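Local structure of alpha,alpha-trehalose-phosphate synthase (UDP-forming) (Burkholderia vietnamiensis, 5TVG) at residues 268-273 / 301-306; 360-365 / 379-384. The protein is a family 20 glycosyltransferase of the two-domain GT-B fold that binds uridine-5'-diphosphate. One frame throughout, in Å; residues are numbered along the deposited sequence.

Contact 1 of 2, residues 268-273 / 301-306; sequences VMSVDR and VSFVQI. With UDP (uridine-5'-diphosphate), chain I.
The F303 ring turns its edge to strand 268-271: V268 O lies near the ring plane beside CD1, and S270 OG stands 3.3 Å from CE1. F287 meets this ring edge-to-face, and the S270 hydroxyl is hydrogen-bonded to Y366 O. The R273 guanidinium edge faces UDP: NE and NH2 hydrogen-bond two beta-phosphate oxygens, O3B (2.7 Å) and O2B (2.9 Å), a two-pronged grip suited to a phosphate.

The strands are parallel neighbours in the Rossmann-like sheet of the GT-B fold, joined through helix 280-293 as a beta-alpha-beta unit. Backbone hydrogen bonds join V268 to S302 and V304, S270 to V304 and I306, and D272 to I306. On the face opposite F303, V304 and M269 lie side by side, and the M269 chain, bent at chi2 (79°), brings CE to 3.6 Å from I306 CD1. V271 turns CG1 to UDP C5 at 3.5 Å, a small branched residue beside the flat base.

D272 OD1 takes a nearly straight bond (176°) from Q305 NE2 and a salt bridge from R283. The same NE2 reaches I306 O at 2.9 Å from above the carbonyl plane, while D272 N bonds this oxygen nearly along the C=O axis.

Contact 2 of 2, residues 360-365 / 379-384; sequences RMSQVG and KEYVAS. With MG (magnesium ion), chain O; UDP (uridine-5'-diphosphate), chain I.
Y381 reaches out from helix 376-384 and lays one face of its ring over G365, whose CA sits 3.5 Å from the ring centroid and 16° off the normal. This is a CH-pi contact, and a glycine suits it because the bare CA can approach the ring directly. CG of Y381 is anti to the backbone N (chi1 -179°), which sends the ring out from the helix. Its tip arrives at the turn between helix and strand, where OH donates to S362 OG at 3.0 Å. That serine hydroxyl is also bonded to F359 O, so one small side chain links the phenol to the end of helix 352-361.

S384 and R360 meet one helical turn further along. The extended R360 chain runs past the S384 carbonyl, with CB, CG and CD all beside the oxygen, before NH1 bonds it at 2.8 Å from above the carbonyl plane (142° at the hydrogen). A long, flexible arginine can make this pass and still end in a donor. S384 OG turns back to E380 O, a polar partner found within its own helix.

Helix 376-384 links strands 364-367 and 392-396 as a beta-alpha-beta unit in the Rossmann-like domain of the GT-B fold. The residue before Y381 faces UDP: O3' of the ligand donates a hydrogen bond to E380 OE1 at 2.5 Å and O2' donates one to OE2 at 2.6 Å, a carboxylate suited to two neighbouring ribose hydroxyls, and R352 forms a salt bridge with OE1.

At the end of helix 352-361, R360 O, and S362 O just past it, bind magnesium at 2.1 and 2.3 Å, joined by a water and by OE1 of Q385, whose NE2 is bonded to Y381 O.

Going along the chain, contact 1 is complete before contact 2 begins, so the two lie in series and neither nests nor crosses. Contact 1 closes the loop through helix 280-293 between strands 266-271 and 301-306. The chain then passes helix 315-335 and strand 343-346 before helix 352-361 brings it back to strand 364-367, on the other side of strand 266-271. Contact 2 then closes the short loop from that strand to helix 376-384. The two contacts meet in the sheet, where M269 N is 3.0 Å from V364 O, probably hydrogen-bonded. Contact 1 reaches UDP through the end of strand 266-271 and contact 2 through helix 376-384.

Contact 1 of 2, residues 268-273 / 301-306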
loop_
_atom_site.group_PDB
_atom_site.type_symbol
_atom_site.label_atom_id
_atom_site.label_comp_id
_atom_site.label_asym_id
_atom_site.label_seq_id
_atom_site.Cartn_x
_atom_site.Cartn_y
_atom_site.Cartn_z
ATOM N N VAL A 268 5.010 -14.373 -28.361
ATOM C CA VAL A 268 3.820 -13.564 -28.164
ATOM C C VAL A 268 4.309 -12.145 -27.924
ATOM O O VAL A 268 5.170 -11.914 -27.064
ATOM C CB VAL A 268 2.968 -14.069 -26.984
ATOM C CG1 VAL A 268 1.735 -13.184 -26.803
ATOM C CG2 VAL A 268 2.529 -15.546 -27.164
ATOM N N MET A 269 3.809 -11.212 -28.720
ATOM C CA MET A 269 4.298 -9.845 -28.767
ATOM C C MET A 269 3.214 -8.855 -28.338
ATOM O O MET A 269 2.083 -8.907 -28.837
ATOM C CB MET A 269 4.776 -9.533 -30.191
ATOM C CG MET A 269 5.525 -8.298 -30.221
ATOM S SD MET A 269 7.205 -8.483 -29.654
ATOM C CE MET A 269 7.452 -6.726 -29.514
ATOM N N SER A 270 3.584 -7.905 -27.478
ATOM C CA SER A 270 2.715 -6.801 -27.084
ATOM C C SER A 270 3.525 -5.516 -27.101
ATOM O O SER A 270 4.689 -5.517 -26.702
ATOM C CB SER A 270 2.138 -6.979 -25.681
ATOM O OG SER A 270 1.166 -7.986 -25.661
ATOM N N VAL A 271 2.906 -4.427 -27.566
ATOM C CA VAL A 271 3.469 -3.073 -27.483
ATOM C C VAL A 271 2.365 -2.147 -26.981
ATOM O O VAL A 271 1.296 -2.060 -27.611
ATOM C CB VAL A 271 4.019 -2.554 -28.827
ATOM C CG1 VAL A 271 4.470 -1.084 -28.657
ATOM C CG2 VAL A 271 5.207 -3.397 -29.312
ATOM N N ASP A 272 2.609 -1.475 -25.849
ATOM C CA ASP A 272 1.606 -0.613 -25.226
ATOM C C ASP A 272 2.306 0.481 -24.427
ATOM O O ASP A 272 3.265 0.190 -23.715
ATOM C CB ASP A 272 0.693 -1.379 -24.234
ATOM C CG ASP A 272 0.011 -2.597 -24.842
ATOM O OD1 ASP A 272 0.699 -3.579 -25.184
ATOM O OD2 ASP A 272 -1.237 -2.590 -24.941
ATOM N N ARG A 273 1.783 1.712 -24.462
ATOM C CA ARG A 273 2.120 2.645 -23.376
ATOM C C ARG A 273 1.681 2.021 -22.047
ATOM O O ARG A 273 0.743 1.221 -21.981
ATOM C CB ARG A 273 1.439 4.007 -23.539
ATOM C CG ARG A 273 1.924 4.921 -24.698
ATOM C CD ARG A 273 1.062 6.235 -24.782
ATOM N NE ARG A 273 -0.360 5.904 -24.947
ATOM C CZ ARG A 273 -1.293 6.031 -23.993
ATOM N NH1 ARG A 273 -0.973 6.526 -22.794
ATOM N NH2 ARG A 273 -2.552 5.635 -24.235
ATOM N N VAL A 301 7.475 -20.995 -25.375
ATOM C CA VAL A 301 6.926 -19.728 -25.837
ATOM C C VAL A 301 7.408 -18.612 -24.908
ATOM O O VAL A 301 7.628 -18.826 -23.712
ATOM C CB VAL A 301 5.381 -19.819 -25.912
ATOM C CG1 VAL A 301 4.812 -20.233 -24.577
ATOM C CG2 VAL A 301 4.780 -18.503 -26.385
ATOM N N SER A 302 7.596 -17.417 -25.475
ATOM C CA SER A 302 8.005 -16.247 -24.716
ATOM C C SER A 302 7.071 -15.081 -24.998
ATOM O O SER A 302 6.665 -14.858 -26.140
ATOM C CB SER A 302 9.460 -15.837 -25.019
ATOM O OG SER A 302 10.386 -16.740 -24.399
ATOM N N PHE A 303 6.712 -14.368 -23.934
ATOM C CA PHE A 303 5.856 -13.196 -23.993
ATOM C C PHE A 303 6.758 -11.967 -23.830
ATOM O O PHE A 303 7.354 -11.765 -22.767
ATOM C CB PHE A 303 4.761 -13.286 -22.918
ATOM C CG PHE A 303 3.849 -12.068 -22.843
ATOM C CD1 PHE A 303 3.739 -11.181 -23.928
ATOM C CD2 PHE A 303 3.079 -11.829 -21.712
ATOM C CE1 PHE A 303 2.922 -10.068 -23.860
ATOM C CE2 PHE A 303 2.253 -10.739 -21.630
ATOM C CZ PHE A 303 2.171 -9.842 -22.733
ATOM N N VAL A 304 6.886 -11.174 -24.897
ATOM C CA VAL A 304 7.641 -9.923 -24.882
ATOM C C VAL A 304 6.646 -8.780 -24.743
ATOM O O VAL A 304 5.728 -8.646 -25.563
ATOM C CB VAL A 304 8.500 -9.747 -26.150
ATOM C CG1 VAL A 304 9.052 -8.273 -26.228
ATOM C CG2 VAL A 304 9.649 -10.764 -26.192
ATOM N N GLN A 305 6.786 -7.982 -23.688
ATOM C CA GLN A 305 5.952 -6.801 -23.495
ATOM C C GLN A 305 6.852 -5.571 -23.496
ATOM O O GLN A 305 7.599 -5.338 -22.534
ATOM C CB GLN A 305 5.157 -6.858 -22.196
ATOM C CG GLN A 305 4.428 -5.525 -21.854
ATOM C CD GLN A 305 3.187 -5.296 -22.708
ATOM O OE1 GLN A 305 2.242 -6.093 -22.677
ATOM N NE2 GLN A 305 3.184 -4.202 -23.495
ATOM N N ILE A 306 6.783 -4.805 -24.570
ATOM C CA ILE A 306 7.404 -3.490 -24.638
ATOM C C ILE A 306 6.368 -2.507 -24.129
ATOM O O ILE A 306 5.250 -2.449 -24.658
ATOM C CB ILE A 306 7.835 -3.154 -26.071
ATOM C CG1 ILE A 306 8.979 -4.088 -26.484
ATOM C CG2 ILE A 306 8.209 -1.652 -26.194
ATOM C CD1 ILE A 306 9.319 -4.034 -27.931
HETATM N N1 UDP I . 4.370 3.248 -30.633
HETATM C C2 UDP I . 5.690 3.389 -31.020
HETATM N N3 UDP I . 6.618 3.020 -30.081
HETATM C C4 UDP I . 6.371 2.537 -28.812
HETATM C C5 UDP I . 4.971 2.423 -28.474
HETATM C C6 UDP I . 4.037 2.788 -29.377
HETATM O O2 UDP I . 6.018 3.788 -32.126
HETATM O O4 UDP I . 7.332 2.259 -28.065
HETATM C "C1'" UDP I . 3.334 3.646 -31.614
HETATM C "C2'" UDP I . 2.547 2.509 -32.271
HETATM O "O2'" UDP I . 3.234 2.123 -33.446
HETATM C "C3'" UDP I . 1.255 3.226 -32.650
HETATM C "C4'" UDP I . 1.066 4.197 -31.492
HETATM O "O4'" UDP I . 2.384 4.460 -30.967
HETATM O "O3'" UDP I . 1.271 3.875 -33.917
HETATM C "C5'" UDP I . 0.247 3.602 -30.382
HETATM O "O5'" UDP I . -1.075 4.055 -30.668
HETATM P PA UDP I . -2.330 3.211 -30.267
HETATM O O1A UDP I . -3.460 3.761 -31.065
HETATM O O2A UDP I . -2.056 1.719 -30.377
HETATM O O3A UDP I . -2.553 3.540 -28.721
HETATM P PB UDP I . -2.217 4.900 -27.975
HETATM O O1B UDP I . -2.559 5.986 -29.000
HETATM O O2B UDP I . -3.318 5.024 -26.934
HETATM O O3B UDP I . -0.830 4.912 -27.432
#

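Contact 2 of 2, residues 360-365 / 379-384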
loop_
_atom_site.group_PDB
_atom_site.type_symbol
_atom_site.label_atom_id
_atom_site.label_comp_id
_atom_site.label_asym_id
_atom_site.label_seq_id
_atom_site.Cartn_x
_atom_site.Cartn_y
_atom_site.Cartn_z
ATOM N N ARG A 360 6.069 -8.949 -37.132
ATOM C CA ARG A 360 6.171 -9.969 -38.178
ATOM C C ARG A 360 6.793 -11.264 -37.655
ATOM O O ARG A 360 6.347 -12.363 -38.004
ATOM C CB ARG A 360 6.999 -9.422 -39.327
ATOM C CG ARG A 360 7.067 -10.273 -40.571
ATOM C CD ARG A 360 7.735 -9.420 -41.673
ATOM N NE ARG A 360 7.716 -10.059 -42.981
ATOM C CZ ARG A 360 6.807 -9.820 -43.918
ATOM N NH1 ARG A 360 5.824 -8.944 -43.693
ATOM N NH2 ARG A 360 6.884 -10.458 -45.084
ATOM N N MET A 361 7.852 -11.149 -36.851
ATOM C CA MET A 361 8.537 -12.331 -36.336
ATOM C C MET A 361 7.627 -13.145 -35.435
ATOM O O MET A 361 7.742 -14.369 -35.402
ATOM C CB MET A 361 9.822 -11.930 -35.588
ATOM C CG MET A 361 10.726 -13.115 -35.160
ATOM S SD MET A 361 12.024 -12.551 -33.994
ATOM C CE MET A 361 12.096 -10.845 -34.523
ATOM N N SER A 362 6.709 -12.489 -34.722
ATOM C CA SER A 362 5.890 -13.145 -33.715
ATOM C C SER A 362 4.819 -14.036 -34.330
ATOM O O SER A 362 4.447 -13.907 -35.503
ATOM C CB SER A 362 5.189 -12.126 -32.826
ATOM O OG SER A 362 4.285 -11.368 -33.606
ATOM N N GLN A 363 4.314 -14.957 -33.490
ATOM C CA GLN A 363 3.180 -15.802 -33.837
ATOM C C GLN A 363 1.862 -15.219 -33.350
ATOM O O GLN A 363 0.815 -15.518 -33.927
ATOM C CB GLN A 363 3.356 -17.217 -33.225
ATOM C CG GLN A 363 4.402 -18.070 -33.951
ATOM C CD GLN A 363 5.843 -17.476 -33.906
ATOM O OE1 GLN A 363 6.406 -17.218 -32.843
ATOM N NE2 GLN A 363 6.404 -17.235 -35.073
ATOM N N VAL A 364 1.881 -14.382 -32.318
ATOM C CA VAL A 364 0.656 -13.854 -31.723
ATOM C C VAL A 364 0.833 -12.376 -31.425
ATOM O O VAL A 364 1.845 -11.967 -30.842
ATOM C CB VAL A 364 0.295 -14.592 -30.412
ATOM C CG1 VAL A 364 -0.973 -14.018 -29.807
ATOM C CG2 VAL A 364 0.182 -16.104 -30.637
ATOM N N GLY A 365 -0.188 -11.577 -31.773
ATOM C CA GLY A 365 -0.301 -10.220 -31.279
ATOM C C GLY A 365 -1.338 -10.172 -30.171
ATOM O O GLY A 365 -2.489 -10.552 -30.362
ATOM N N LYS A 379 -3.924 -2.865 -35.642
ATOM C CA LYS A 379 -3.909 -2.799 -37.106
ATOM C C LYS A 379 -2.490 -2.948 -37.637
ATOM O O LYS A 379 -2.257 -3.687 -38.610
ATOM C CB LYS A 379 -4.524 -1.474 -37.575
ATOM C CG LYS A 379 -5.952 -1.271 -37.077
ATOM C CD LYS A 379 -6.684 -0.106 -37.780
ATOM C CE LYS A 379 -8.188 -0.092 -37.385
ATOM N NZ LYS A 379 -8.898 0.917 -38.198
ATOM N N GLU A 380 -1.523 -2.313 -36.951
ATOM C CA GLU A 380 -0.117 -2.413 -37.336
ATOM C C GLU A 380 0.359 -3.836 -37.234
ATOM O O GLU A 380 1.142 -4.303 -38.073
ATOM C CB GLU A 380 0.763 -1.499 -36.455
ATOM C CG GLU A 380 0.534 0.008 -36.687
ATOM C CD GLU A 380 1.167 0.867 -35.582
ATOM O OE1 GLU A 380 1.123 2.094 -35.698
ATOM O OE2 GLU A 380 1.665 0.316 -34.567
ATOM N N TYR A 381 -0.113 -4.552 -36.215
ATOM C CA TYR A 381 0.288 -5.939 -36.076
ATOM C C TYR A 381 -0.150 -6.744 -37.297
ATOM O O TYR A 381 0.632 -7.535 -37.848
ATOM C CB TYR A 381 -0.291 -6.558 -34.779
ATOM C CG TYR A 381 0.145 -7.998 -34.628
ATOM C CD1 TYR A 381 1.354 -8.321 -34.027
ATOM C CD2 TYR A 381 -0.619 -9.036 -35.163
ATOM C CE1 TYR A 381 1.783 -9.644 -33.922
ATOM C CE2 TYR A 381 -0.197 -10.361 -35.063
ATOM C CZ TYR A 381 1.005 -10.659 -34.451
ATOM O OH TYR A 381 1.417 -11.989 -34.357
ATOM N N VAL A 382 -1.414 -6.598 -37.711
ATOM C CA VAL A 382 -1.886 -7.342 -38.890
ATOM C C VAL A 382 -1.038 -6.989 -40.101
ATOM O O VAL A 382 -0.545 -7.873 -40.811
ATOM C CB VAL A 382 -3.378 -7.052 -39.152
ATOM C CG1 VAL A 382 -3.798 -7.542 -40.541
ATOM C CG2 VAL A 382 -4.239 -7.655 -38.017
ATOM N N ALA A 383 -0.788 -5.688 -40.310
ATOM C CA ALA A 383 -0.092 -5.253 -41.524
ATOM C C ALA A 383 1.346 -5.730 -41.598
ATOM O O ALA A 383 1.899 -5.806 -42.701
ATOM C CB ALA A 383 -0.094 -3.733 -41.636
ATOM N N SER A 384 1.966 -6.045 -40.457
ATOM C CA SER A 384 3.358 -6.448 -40.476
ATOM C C SER A 384 3.536 -7.880 -40.933
ATOM O O SER A 384 4.669 -8.281 -41.241
ATOM C CB SER A 384 3.980 -6.301 -39.075
ATOM O OG SER A 384 3.933 -4.951 -38.614
HETATM MG MG MG O . 4.466 -13.207 -37.666
HETATM N N1 UDP I . 4.370 3.248 -30.633
HETATM C C2 UDP I . 5.690 3.389 -31.020
HETATM N N3 UDP I . 6.618 3.020 -30.081
HETATM C C4 UDP I . 6.371 2.537 -28.812
HETATM C C5 UDP I . 4.971 2.423 -28.474
HETATM C C6 UDP I . 4.037 2.788 -29.377
HETATM O O2 UDP I . 6.018 3.788 -32.126
HETATM O O4 UDP I . 7.332 2.259 -28.065
HETATM C "C1'" UDP I . 3.334 3.646 -31.614
HETATM C "C2'" UDP I . 2.547 2.509 -32.271
HETATM O "O2'" UDP I . 3.234 2.123 -33.446
HETATM C "C3'" UDP I . 1.255 3.226 -32.650
HETATM C "C4'" UDP I . 1.066 4.197 -31.492
HETATM O "O4'" UDP I . 2.384 4.460 -30.967
HETATM O "O3'" UDP I . 1.271 3.875 -33.917
HETATM C "C5'" UDP I . 0.247 3.602 -30.382
HETATM O "O5'" UDP I . -1.075 4.055 -30.668
HETATM P PA UDP I . -2.330 3.211 -30.267
HETATM O O1A UDP I . -3.460 3.761 -31.065
HETATM O O2A UDP I . -2.056 1.719 -30.377
HETATM O O3A UDP I . -2.553 3.540 -28.721
HETATM P PB UDP I . -2.217 4.900 -27.975
HETATM O O1B UDP I . -2.559 5.986 -29.000
HETATM O O2B UDP I . -3.318 5.024 -26.934
HETATM O O3B UDP I . -0.830 4.912 -27.432
HETATM O O HOH W 1 4.008 -15.665 -38.193
#